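Local coordinates for protein metal transporter CNNM3 (Homo sapiens, PDB 6DFD) that probably mediates magnesium efflux as an integral membrane transporter, here represented by its cyclic nucleotide-binding homology domain, which mediates dimerization, at residues 81-86 with 196-201. The protein carries 6 engineered substitutions. Numbering follows the deposited sequence.
Sequences PSVNQE and RLQYLN
In the cyclic nucleotide-binding homology domain, a cupin-like beta-barrel, Gln198 in the first turn of helix 196-207 reaches across to Ser82 and Val83, in the turn leading into strand 84-87. The backbones stay well apart, with 8.9 Å between Val83 CA and Gln198 CA, and the glutamine side chain spans the gap. Its CG lies anti to its own carbonyl carbon (chi1 -67°) and the chain runs extended beyond it (chi2 170°), carrying the amide to the turn. There Gln198 NE2 comes within 2.9 Å of Ser82 OG. The methyl CG2 of Val83 sits over one face of the Gln198 amide, off its centre, 3.9 Å from Gln198 NE2. Gln198 OE1 accepts a hydrogen bond from the backbone N of Thr195, just before the helix, which helps to fix the rotation of the amide. Shortening Gln198 to an alanine is likely to leave the Thr195 backbone N without this acceptor and to open a gap beside Ser82 OG and Val83 CG2. Around this small, partly buried contact, strand 189-195 runs antiparallel to strand 84-87 and leads directly into helix 196-207; Val83 shares backbone hydrogen bonding with Lys193 and packs on Ile192, while Tyr199 packs against Val194.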
loop_
_atom_site.group_PDB
_atom_site.type_symbol
_atom_site.label_atom_id
_atom_site.label_comp_id
_atom_site.label_asym_id
_atom_site.label_seq_id
_atom_site.Cartn_x
_atom_site.Cartn_y
_atom_site.Cartn_z
ATOM N N PRO A 81 17.660 21.054 -2.884
ATOM C CA PRO A 81 17.593 20.382 -4.193
ATOM C C PRO A 81 17.708 18.867 -4.128
ATOM O O PRO A 81 16.996 18.179 -4.870
ATOM C CB PRO A 81 18.768 21.006 -4.960
ATOM C CG PRO A 81 18.946 22.343 -4.349
ATOM C CD PRO A 81 18.608 22.186 -2.899
ATOM N N SER A 82 18.592 18.321 -3.284
ATOM C CA SER A 82 18.799 16.873 -3.266
ATOM C C SER A 82 17.584 16.118 -2.736
ATOM O O SER A 82 17.451 14.917 -3.001
ATOM C CB SER A 82 20.033 16.525 -2.432
ATOM O OG SER A 82 19.818 16.806 -1.063
ATOM N N VAL A 83 16.690 16.795 -2.014
ATOM C CA VAL A 83 15.498 16.147 -1.472
ATOM C C VAL A 83 14.398 16.058 -2.514
ATOM O O VAL A 83 13.494 15.217 -2.399
ATOM C CB VAL A 83 15.047 16.919 -0.218
ATOM C CG1 VAL A 83 13.687 16.447 0.288
ATOM C CG2 VAL A 83 16.107 16.789 0.861
ATOM N N ASN A 84 14.464 16.887 -3.540
ATOM C CA ASN A 84 13.461 16.924 -4.590
ATOM C C ASN A 84 13.979 16.087 -5.743
ATOM O O ASN A 84 14.942 16.475 -6.409
ATOM C CB ASN A 84 13.189 18.362 -5.008
ATOM C CG ASN A 84 12.389 19.102 -3.965
ATOM O OD1 ASN A 84 11.160 19.063 -3.984
ATOM N ND2 ASN A 84 13.081 19.751 -3.022
ATOM N N GLN A 85 13.345 14.939 -5.971
ATOM C CA GLN A 85 13.846 13.986 -6.949
ATOM C C GLN A 85 12.712 13.576 -7.872
ATOM O O GLN A 85 11.540 13.830 -7.609
ATOM C CB GLN A 85 14.450 12.747 -6.275
ATOM C CG GLN A 85 15.586 13.041 -5.288
ATOM C CD GLN A 85 16.941 13.198 -5.945
ATOM O OE1 GLN A 85 17.064 13.181 -7.172
ATOM N NE2 GLN A 85 17.976 13.343 -5.124
ATOM N N GLU A 86 13.071 12.932 -8.970
ATOM C CA GLU A 86 12.082 12.439 -9.907
ATOM C C GLU A 86 12.437 11.020 -10.304
ATOM O O GLU A 86 13.576 10.568 -10.154
ATOM C CB GLU A 86 12.006 13.321 -11.160
ATOM C CG GLU A 86 13.301 13.338 -11.967
ATOM C CD GLU A 86 13.152 14.025 -13.315
ATOM O OE1 GLU A 86 12.002 14.229 -13.760
ATOM O OE2 GLU A 86 14.188 14.361 -13.925
ATOM N N ARG A 196 18.679 9.095 5.801
ATOM C CA ARG A 196 18.899 9.051 7.238
ATOM C C ARG A 196 19.864 10.145 7.674
ATOM O O ARG A 196 19.649 10.797 8.700
ATOM C CB ARG A 196 19.421 7.673 7.635
ATOM C CG ARG A 196 19.683 7.511 9.123
ATOM C CD ARG A 196 19.893 6.050 9.496
ATOM N NE ARG A 196 20.748 5.351 8.539
ATOM C CZ ARG A 196 21.139 4.086 8.660
ATOM N NH1 ARG A 196 20.760 3.362 9.706
ATOM N NH2 ARG A 196 21.917 3.542 7.733
ATOM N N LEU A 197 20.935 10.367 6.905
ATOM C CA LEU A 197 21.895 11.400 7.280
ATOM C C LEU A 197 21.268 12.783 7.193
ATOM O O LEU A 197 21.515 13.635 8.048
ATOM C CB LEU A 197 23.140 11.322 6.396
ATOM C CG LEU A 197 24.130 10.193 6.694
ATOM C CD1 LEU A 197 25.292 10.233 5.708
ATOM C CD2 LEU A 197 24.652 10.275 8.124
ATOM N N GLN A 198 20.449 13.028 6.171
ATOM C CA GLN A 198 19.778 14.322 6.079
ATOM C C GLN A 198 18.803 14.510 7.233
ATOM O O GLN A 198 18.698 15.602 7.805
ATOM C CB GLN A 198 19.046 14.442 4.751
ATOM C CG GLN A 198 19.946 14.512 3.537
ATOM C CD GLN A 198 19.156 14.383 2.246
ATOM O OE1 GLN A 198 18.170 13.653 2.179
ATOM N NE2 GLN A 198 19.577 15.109 1.219
ATOM N N TYR A 199 18.079 13.451 7.587
ATOM C CA TYR A 199 17.146 13.527 8.707
ATOM C C TYR A 199 17.879 13.840 10.006
ATOM O O TYR A 199 17.531 14.791 10.714
ATOM C CB TYR A 199 16.373 12.211 8.816
ATOM C CG TYR A 199 15.466 12.135 10.018
ATOM C CD1 TYR A 199 14.251 12.814 10.039
ATOM C CD2 TYR A 199 15.816 11.388 11.128
ATOM C CE1 TYR A 199 13.419 12.749 11.133
ATOM C CE2 TYR A 199 14.989 11.318 12.227
ATOM C CZ TYR A 199 13.787 11.997 12.223
ATOM O OH TYR A 199 12.962 11.938 13.331
ATOM N N LEU A 200 18.905 13.054 10.331
ATOM C CA LEU A 200 19.635 13.260 11.581
ATOM C C LEU A 200 20.308 14.628 11.613
ATOM O O LEU A 200 20.354 15.285 12.665
ATOM C CB LEU A 200 20.666 12.146 11.769
ATOM C CG LEU A 200 20.094 10.725 11.805
ATOM C CD1 LEU A 200 21.213 9.697 11.866
ATOM C CD2 LEU A 200 19.133 10.533 12.971
ATOM N N ASN A 201 20.849 15.069 10.473
ATOM C CA ASN A 201 21.399 16.419 10.401
ATOM C C ASN A 201 20.330 17.451 10.710
ATOM O O ASN A 201 20.588 18.435 11.413
ATOM C CB ASN A 201 22.001 16.677 9.020
ATOM C CG ASN A 201 23.331 15.976 8.824
ATOM O OD1 ASN A 201 24.105 15.822 9.769
ATOM N ND2 ASN A 201 23.602 15.548 7.596
#